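Local coordinates for four helix bundle protein (PDB 2RLD), which is of unknown function but binds calcium and belongs to the 23S rRNA-intervening sequence protein family of four-helix bundles, at residues C[92-95]-C[96-100]; C[16-19]-C[20-24]. All blocks are in the same frame, centred on the assembly; numbering follows the deposited sequence.

Interaction 1: residues C[92-95]-C[96-100]; sequences ITRE and QYESI. With EDO (1,2-ethanediol), chain T.
Thr93 and Gln96 grip each other at the start of helix 94-116, each side chain serving the other's backbone. Thr93 OG1 accepts from Gln96 N at 3.0 Å, while Gln96 OE1 reaches back to Thr93 N over 2.9 Å. This return bond is nearly straight, 170° at the hydrogen, and the donor lies in the plane of the amide carbonyl, on a lone pair. Thr93 OG1 sits between the backbone N and the carbonyl carbon (chi1 64°), which aims it at the first turn; a weak bond from this hydroxyl to Gln96 OE1 adds little. The reciprocal pair is a capping box, with Thr93 as N-cap: a short hydroxyl suits the cap, and a long amide suits the residue that must reach back to it. An alanine in place of Gln96 would probably leave Thr93 N without its acceptor and the cap held from one side alone. The backbone takes over at once, Tyr97 N bonding to Thr93 O at 2.9 Å. Tight packing lies on the inner side, where Ile92 CD1 meets Tyr97 CB at 3.8 Å, near the plane of the ring at its edge. Ile92 is buried against Leu25 and Leu86, and Tyr97, only partly exposed, leans its inner side on Leu83 and Ile87. The outer side is looser. Arg94 bends at chi2 and chi3 to bring NH1 3.6 Å from Tyr97 CD2, its guanidinium turned 87° from the ring plane. Its aliphatic CD lies beside Glu98 OE2, but NH1 stays 4.1 Å from that oxygen, too far for a salt bridge, so the opposite charges probably attract only weakly. At the far end of its amide Gln96, partly exposed, donates through NE2 to O2 of a 1,2-ethanediol, probably from the crystallisation liquor.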
ATOM      1  N   ILE C  92      20.081  12.760   6.298  1.00 18.19           N
ATOM      2  CA  ILE C  92      21.342  12.457   5.617  1.00 17.06           C
ATOM      3  C   ILE C  92      22.200  13.720   5.578  1.00 17.43           C
ATOM      4  O   ILE C  92      21.676  14.861   5.650  1.00 18.93           O
ATOM      5  CB  ILE C  92      21.129  11.938   4.179  1.00 15.18           C
ATOM      6  CG1 ILE C  92      20.351  12.962   3.325  1.00 17.55           C
ATOM      7  CG2 ILE C  92      20.472  10.518   4.199  1.00 18.21           C
ATOM      8  CD1 ILE C  92      20.248  12.550   1.872  1.00 14.73           C
ATOM      9  N   THR C  93      23.526  13.526   5.496  1.00 18.31           N
ATOM     10  CA  THR C  93      24.467  14.635   5.434  1.00 19.61           C
ATOM     11  C   THR C  93      24.475  15.233   4.037  1.00 18.34           C
ATOM     12  O   THR C  93      23.989  14.612   3.096  1.00 17.64           O
ATOM     13  CB  THR C  93      25.915  14.158   5.761  1.00 20.30           C
ATOM     14  OG1 THR C  93      26.354  13.232   4.755  1.00 19.12           O
ATOM     15  CG2 THR C  93      25.968  13.461   7.114  1.00 21.79           C
ATOM     16  N   ARG C  94      25.065  16.416   3.886  1.00 20.38           N
ATOM     17  CA  ARG C  94      25.174  17.031   2.563  1.00 19.52           C
ATOM     18  C   ARG C  94      26.016  16.149   1.648  1.00 17.92           C
ATOM     19  O   ARG C  94      25.730  16.030   0.462  1.00 18.71           O
ATOM     20  CB  ARG C  94      25.763  18.447   2.671  1.00 21.52           C
ATOM     21  CG  ARG C  94      26.132  19.109   1.337  1.00 31.08           C
ATOM     22  CD  ARG C  94      24.959  19.316   0.393  1.00 43.16           C
ATOM     23  NE  ARG C  94      23.957  20.259   0.890  1.00 48.75           N
ATOM     24  CZ  ARG C  94      22.971  20.773   0.152  1.00 49.47           C
ATOM     25  NH1 ARG C  94      22.841  20.457  -1.133  1.00 49.14           N
ATOM     26  NH2 ARG C  94      22.110  21.621   0.698  1.00 49.60           N
ATOM     27  N   GLU C  95      27.032  15.500   2.215  1.00 17.74           N
ATOM     28  CA  GLU C  95      27.895  14.571   1.462  1.00 21.37           C
ATOM     29  C   GLU C  95      27.122  13.390   0.932  1.00 18.66           C
ATOM     30  O   GLU C  95      27.284  12.987  -0.235  1.00 20.09           O
ATOM     31  CB  GLU C  95      29.032  14.055   2.352  1.00 21.39           C
ATOM     32  CG  GLU C  95      30.028  13.169   1.642  1.00 28.51           C
ATOM     33  CD  GLU C  95      31.100  12.580   2.574  1.00 31.19           C
ATOM     34  OE1 GLU C  95      31.090  12.859   3.799  1.00 30.01           O
ATOM     35  OE2 GLU C  95      31.956  11.813   2.063  1.00 41.47           O
ATOM     36  N   GLN C  96      26.270  12.816   1.777  1.00 18.29           N
ATOM     37  CA  GLN C  96      25.443  11.695   1.348  1.00 17.99           C
ATOM     38  C   GLN C  96      24.474  12.147   0.253  1.00 16.39           C
ATOM     39  O   GLN C  96      24.330  11.484  -0.780  1.00 16.49           O
ATOM     40  CB  GLN C  96      24.677  11.076   2.524  1.00 19.42           C
ATOM     41  CG  GLN C  96      25.523  10.265   3.497  1.00 20.23           C
ATOM     42  CD  GLN C  96      24.748   9.870   4.759  1.00 22.30           C
ATOM     43  OE1 GLN C  96      24.232  10.733   5.476  1.00 20.10           O
ATOM     44  NE2 GLN C  96      24.664   8.558   5.032  1.00 24.98           N
ATOM     45  N   TYR C  97      23.833  13.279   0.502  1.00 15.72           N
ATOM     46  CA  TYR C  97      22.870  13.846  -0.443  1.00 16.57           C
ATOM     47  C   TYR C  97      23.504  14.035  -1.818  1.00 16.75           C
ATOM     48  O   TYR C  97      22.993  13.522  -2.832  1.00 16.13           O
ATOM     49  CB  TYR C  97      22.333  15.187   0.074  1.00 18.01           C
ATOM     50  CG  TYR C  97      21.458  15.868  -0.957  1.00 16.27           C
ATOM     51  CD1 TYR C  97      20.188  15.380  -1.244  1.00 15.30           C
ATOM     52  CD2 TYR C  97      21.902  16.983  -1.651  1.00 22.19           C
ATOM     53  CE1 TYR C  97      19.385  15.976  -2.204  1.00 21.80           C
ATOM     54  CE2 TYR C  97      21.091  17.603  -2.621  1.00 24.70           C
ATOM     55  CZ  TYR C  97      19.837  17.080  -2.893  1.00 22.77           C
ATOM     56  OH  TYR C  97      19.010  17.667  -3.841  1.00 22.25           O
ATOM     57  N   GLU C  98      24.620  14.763  -1.854  1.00 17.01           N
ATOM     58  CA  GLU C  98      25.243  15.109  -3.131  1.00 17.48           C
ATOM     59  C   GLU C  98      25.668  13.871  -3.893  1.00 17.84           C
ATOM     60  O   GLU C  98      25.450  13.786  -5.087  1.00 17.83           O
ATOM     61  CB  GLU C  98      26.416  16.067  -2.939  1.00 17.92           C
ATOM     62  CG  GLU C  98      25.939  17.446  -2.521  1.00 19.54           C
ATOM     63  CD  GLU C  98      26.978  18.537  -2.682  1.00 27.75           C
ATOM     64  OE1 GLU C  98      28.189  18.231  -2.834  1.00 31.95           O
ATOM     65  OE2 GLU C  98      26.565  19.719  -2.646  1.00 33.38           O
ATOM     66  N   SER C  99      26.264  12.914  -3.189  1.00 17.56           N
ATOM     67  CA  SER C  99      26.746  11.690  -3.806  1.00 17.82           C
ATOM     68  C   SER C  99      25.623  10.909  -4.481  1.00 17.71           C
ATOM     69  O   SER C  99      25.747  10.523  -5.639  1.00 17.86           O
ATOM     70  CB  SER C  99      27.437  10.826  -2.746  1.00 18.03           C
ATOM     71  OG  SER C  99      28.051   9.694  -3.329  1.00 18.80           O
ATOM     72  N   ILE C 100      24.527  10.700  -3.760  1.00 17.32           N
ATOM     73  CA  ILE C 100      23.435   9.851  -4.228  1.00 18.86           C
ATOM     74  C   ILE C 100      22.618  10.635  -5.245  1.00 19.02           C
ATOM     75  O   ILE C 100      22.226  10.103  -6.282  1.00 18.21           O
ATOM     76  CB  ILE C 100      22.538   9.348  -3.058  1.00 17.40           C
ATOM     77  CG1 ILE C 100      23.364   8.539  -2.074  1.00 20.71           C
ATOM     78  CG2 ILE C 100      21.406   8.497  -3.581  1.00 21.58           C
ATOM     79  CD1 ILE C 100      22.655   8.247  -0.762  1.00 23.82           C
TER
HETATM   80  C1  EDO T 123      24.511   4.610   3.243  1.00 38.95           C
HETATM   81  O1  EDO T 123      25.185   4.153   2.080  1.00 43.98           O
HETATM   82  C2  EDO T 123      24.446   6.110   3.106  1.00 32.34           C
HETATM   83  O2  EDO T 123      25.787   6.598   3.079  1.00 27.15           O

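Interaction 2: residues C[16-19]-C[20-24]; sequences LEFA and VRIVN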
ATOM      1  N   LEU C  16      21.145  -0.236 -11.956  1.00 15.95           N
ATOM      2  CA  LEU C  16      21.389  -1.370 -11.056  1.00 17.85           C
ATOM      3  C   LEU C  16      22.349  -0.975  -9.932  1.00 17.24           C
ATOM      4  O   LEU C  16      22.120  -1.271  -8.742  1.00 17.34           O
ATOM      5  CB  LEU C  16      21.901  -2.557 -11.853  1.00 16.45           C
ATOM      6  CG  LEU C  16      20.859  -3.291 -12.686  1.00 19.48           C
ATOM      7  CD1 LEU C  16      21.512  -4.153 -13.794  1.00 22.04           C
ATOM      8  CD2 LEU C  16      19.989  -4.170 -11.776  1.00 23.28           C
ATOM      9  N   GLU C  17      23.420  -0.270 -10.295  1.00 16.67           N
ATOM     10  CA  GLU C  17      24.328   0.266  -9.295  1.00 17.25           C
ATOM     11  C   GLU C  17      23.574   1.190  -8.339  1.00 16.52           C
ATOM     12  O   GLU C  17      23.773   1.158  -7.119  1.00 15.58           O
ATOM     13  CB  GLU C  17      25.500   0.994  -9.952  1.00 17.06           C
ATOM     14  CG  GLU C  17      26.458   0.072 -10.727  1.00 21.10           C
ATOM     15  CD  GLU C  17      27.036  -1.070  -9.898  1.00 31.39           C
ATOM     16  OE1 GLU C  17      27.420  -0.873  -8.723  1.00 34.50           O
ATOM     17  OE2 GLU C  17      27.102  -2.185 -10.436  1.00 36.92           O
ATOM     18  N   PHE C  18      22.673   1.996  -8.891  1.00 16.77           N
ATOM     19  CA  PHE C  18      21.913   2.939  -8.064  1.00 17.10           C
ATOM     20  C   PHE C  18      20.969   2.219  -7.101  1.00 16.98           C
ATOM     21  O   PHE C  18      20.861   2.601  -5.934  1.00 16.45           O
ATOM     22  CB  PHE C  18      21.113   3.901  -8.935  1.00 16.76           C
ATOM     23  CG  PHE C  18      20.457   5.016  -8.157  1.00 15.04           C
ATOM     24  CD1 PHE C  18      21.221   6.039  -7.616  1.00 19.25           C
ATOM     25  CD2 PHE C  18      19.087   5.034  -7.972  1.00 17.23           C
ATOM     26  CE1 PHE C  18      20.639   7.074  -6.926  1.00 17.28           C
ATOM     27  CE2 PHE C  18      18.484   6.087  -7.265  1.00 20.41           C
ATOM     28  CZ  PHE C  18      19.259   7.103  -6.755  1.00 17.37           C
ATOM     29  N   ALA C  19      20.278   1.183  -7.583  1.00 17.34           N
ATOM     30  CA  ALA C  19      19.405   0.369  -6.751  1.00 15.27           C
ATOM     31  C   ALA C  19      20.188  -0.124  -5.526  1.00 14.67           C
ATOM     32  O   ALA C  19      19.693  -0.099  -4.392  1.00 15.22           O
ATOM     33  CB  ALA C  19      18.829  -0.828  -7.583  1.00 15.10           C
ATOM     34  N   VAL C  20      21.432  -0.539  -5.740  1.00 15.56           N
ATOM     35  CA  VAL C  20      22.242  -1.057  -4.642  1.00 16.05           C
ATOM     36  C   VAL C  20      22.540   0.087  -3.613  1.00 15.08           C
ATOM     37  O   VAL C  20      22.449  -0.097  -2.389  1.00 16.24           O
ATOM     38  CB  VAL C  20      23.553  -1.661  -5.158  1.00 15.51           C
ATOM     39  CG1 VAL C  20      24.511  -1.928  -3.982  1.00 18.47           C
ATOM     40  CG2 VAL C  20      23.294  -2.976  -6.007  1.00 17.36           C
ATOM     41  N   ARG C  21      22.871   1.258  -4.115  1.00 16.65           N
ATOM     42  CA  ARG C  21      23.089   2.400  -3.250  1.00 16.04           C
ATOM     43  C   ARG C  21      21.806   2.723  -2.470  1.00 15.63           C
ATOM     44  O   ARG C  21      21.863   3.053  -1.280  1.00 15.30           O
ATOM     45  CB  ARG C  21      23.522   3.612  -4.060  1.00 18.11           C
ATOM     46  CG  ARG C  21      24.886   3.437  -4.742  1.00 16.66           C
ATOM     47  CD  ARG C  21      25.558   4.806  -4.938  1.00 21.83           C
ATOM     48  NE  ARG C  21      26.006   5.400  -3.680  1.00 20.04           N
ATOM     49  CZ  ARG C  21      26.411   6.666  -3.555  1.00 21.47           C
ATOM     50  NH1 ARG C  21      26.409   7.481  -4.607  1.00 19.07           N
ATOM     51  NH2 ARG C  21      26.785   7.129  -2.372  1.00 21.27           N
ATOM     52  N   ILE C  22      20.650   2.626  -3.132  1.00 13.67           N
ATOM     53  CA  ILE C  22      19.379   2.869  -2.471  1.00 14.99           C
ATOM     54  C   ILE C  22      19.110   1.837  -1.367  1.00 15.18           C
ATOM     55  O   ILE C  22      18.610   2.181  -0.272  1.00 15.60           O
ATOM     56  CB  ILE C  22      18.241   2.969  -3.508  1.00 16.82           C
ATOM     57  CG1 ILE C  22      18.388   4.272  -4.302  1.00 18.21           C
ATOM     58  CG2 ILE C  22      16.850   2.844  -2.807  1.00 16.06           C
ATOM     59  CD1 ILE C  22      18.140   5.539  -3.428  1.00 17.76           C
ATOM     60  N   VAL C  23      19.456   0.585  -1.623  1.00 16.66           N
ATOM     61  CA  VAL C  23      19.359  -0.431  -0.568  1.00 16.19           C
ATOM     62  C   VAL C  23      20.226  -0.062   0.630  1.00 16.70           C
ATOM     63  O   VAL C  23      19.800  -0.168   1.795  1.00 17.06           O
ATOM     64  CB  VAL C  23      19.666  -1.846  -1.085  1.00 15.80           C
ATOM     65  CG1 VAL C  23      19.796  -2.857   0.035  1.00 19.01           C
ATOM     66  CG2 VAL C  23      18.595  -2.311  -2.020  1.00 16.26           C
ATOM     67  N   ASN C  24      21.459   0.348   0.371  1.00 15.42           N
ATOM     68  CA  ASN C  24      22.332   0.778   1.475  1.00 17.86           C
ATOM     69  C   ASN C  24      21.799   1.982   2.247  1.00 15.76           C
ATOM     70  O   ASN C  24      21.897   2.041   3.494  1.00 18.12           O
ATOM     71  CB  ASN C  24      23.743   1.040   0.940  1.00 19.22           C
ATOM     72  CG  ASN C  24      24.486  -0.239   0.588  1.00 21.96           C
ATOM     73  OD1 ASN C  24      24.171  -1.318   1.087  1.00 22.24           O
ATOM     74  ND2 ASN C  24      25.501  -0.112  -0.266  1.00 24.64           N
TER
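Four successive i-to-i+4 hydrogen bonds, from Val20 N to Leu16 O through Val23 N to Ala19 O, run through this regular stretch of helix 7-32; the bond from Ile22 N to Phe18 O, at 2.8 Å, lies nearly along the carbonyl axis. One turn apart on the same flank, Phe18 and Ile22 make the principal side-chain contact. Ile22 CG1 lies over one face of the phenyl ring, 3.9 Å from its centroid and 28° off the normal, a CH-pi contact whose nearest ring atom is CE2, 3.5 Å from CG1. Ile22 CD1 reaches past the rim of the ring, 3.8 Å from Phe18 CZ. With CG anti to the backbone N (chi1 -172°), the Phe18 ring leans forward along the helix, presenting a face to the Ile22 branch. A flat ring and a beta-branched aliphatic chain suit this buried place, one offering a broad face and the other carbons to lie on it; Phe18 also meets Ile49 of helix 38-57 and Ile107 of helix 94-116. Arg21 leaves this apolar patch by another route: its CG passes 3.5 Å from Glu17 O, and its NH1 forms a salt bridge with Asp103. The small Ala19, with Leu16, Val20 and Val23, faces the second subunit, packing on Tyr81 of that subunit, while Glu17 forms a salt bridge with its Arg88. Chemically, then, this short length of helix is divided: carbon-on-carbon packing secures the four-helix bundle interior, apolar side chains and a salt bridge serve the subunit interface, and Arg21 probably balances Asp103, a calcium-binding residue in a structure of this protein, though no calcium is bound to it in this chain.

Interaction 2 comes first along the chain, midway in helix 7-32, and interaction 1 follows at the start of the last helix, 94-116; their centres lie about 14 Å apart. Helices 7-32 and 94-116 are neighbours in the bundle, and the two sites touch directly. Ser99 OG and Arg21 NH2 are 3.0 Å apart, a probable hydrogen bond, while Ile100 packs on Phe18 and Arg21. Interaction 1 lies near the surface where the last helix is capped, whereas interaction 2 is buried and borders a second subunit. Residues from the first and last helices are thereby joined through both polar and apolar contacts, close to Asp103.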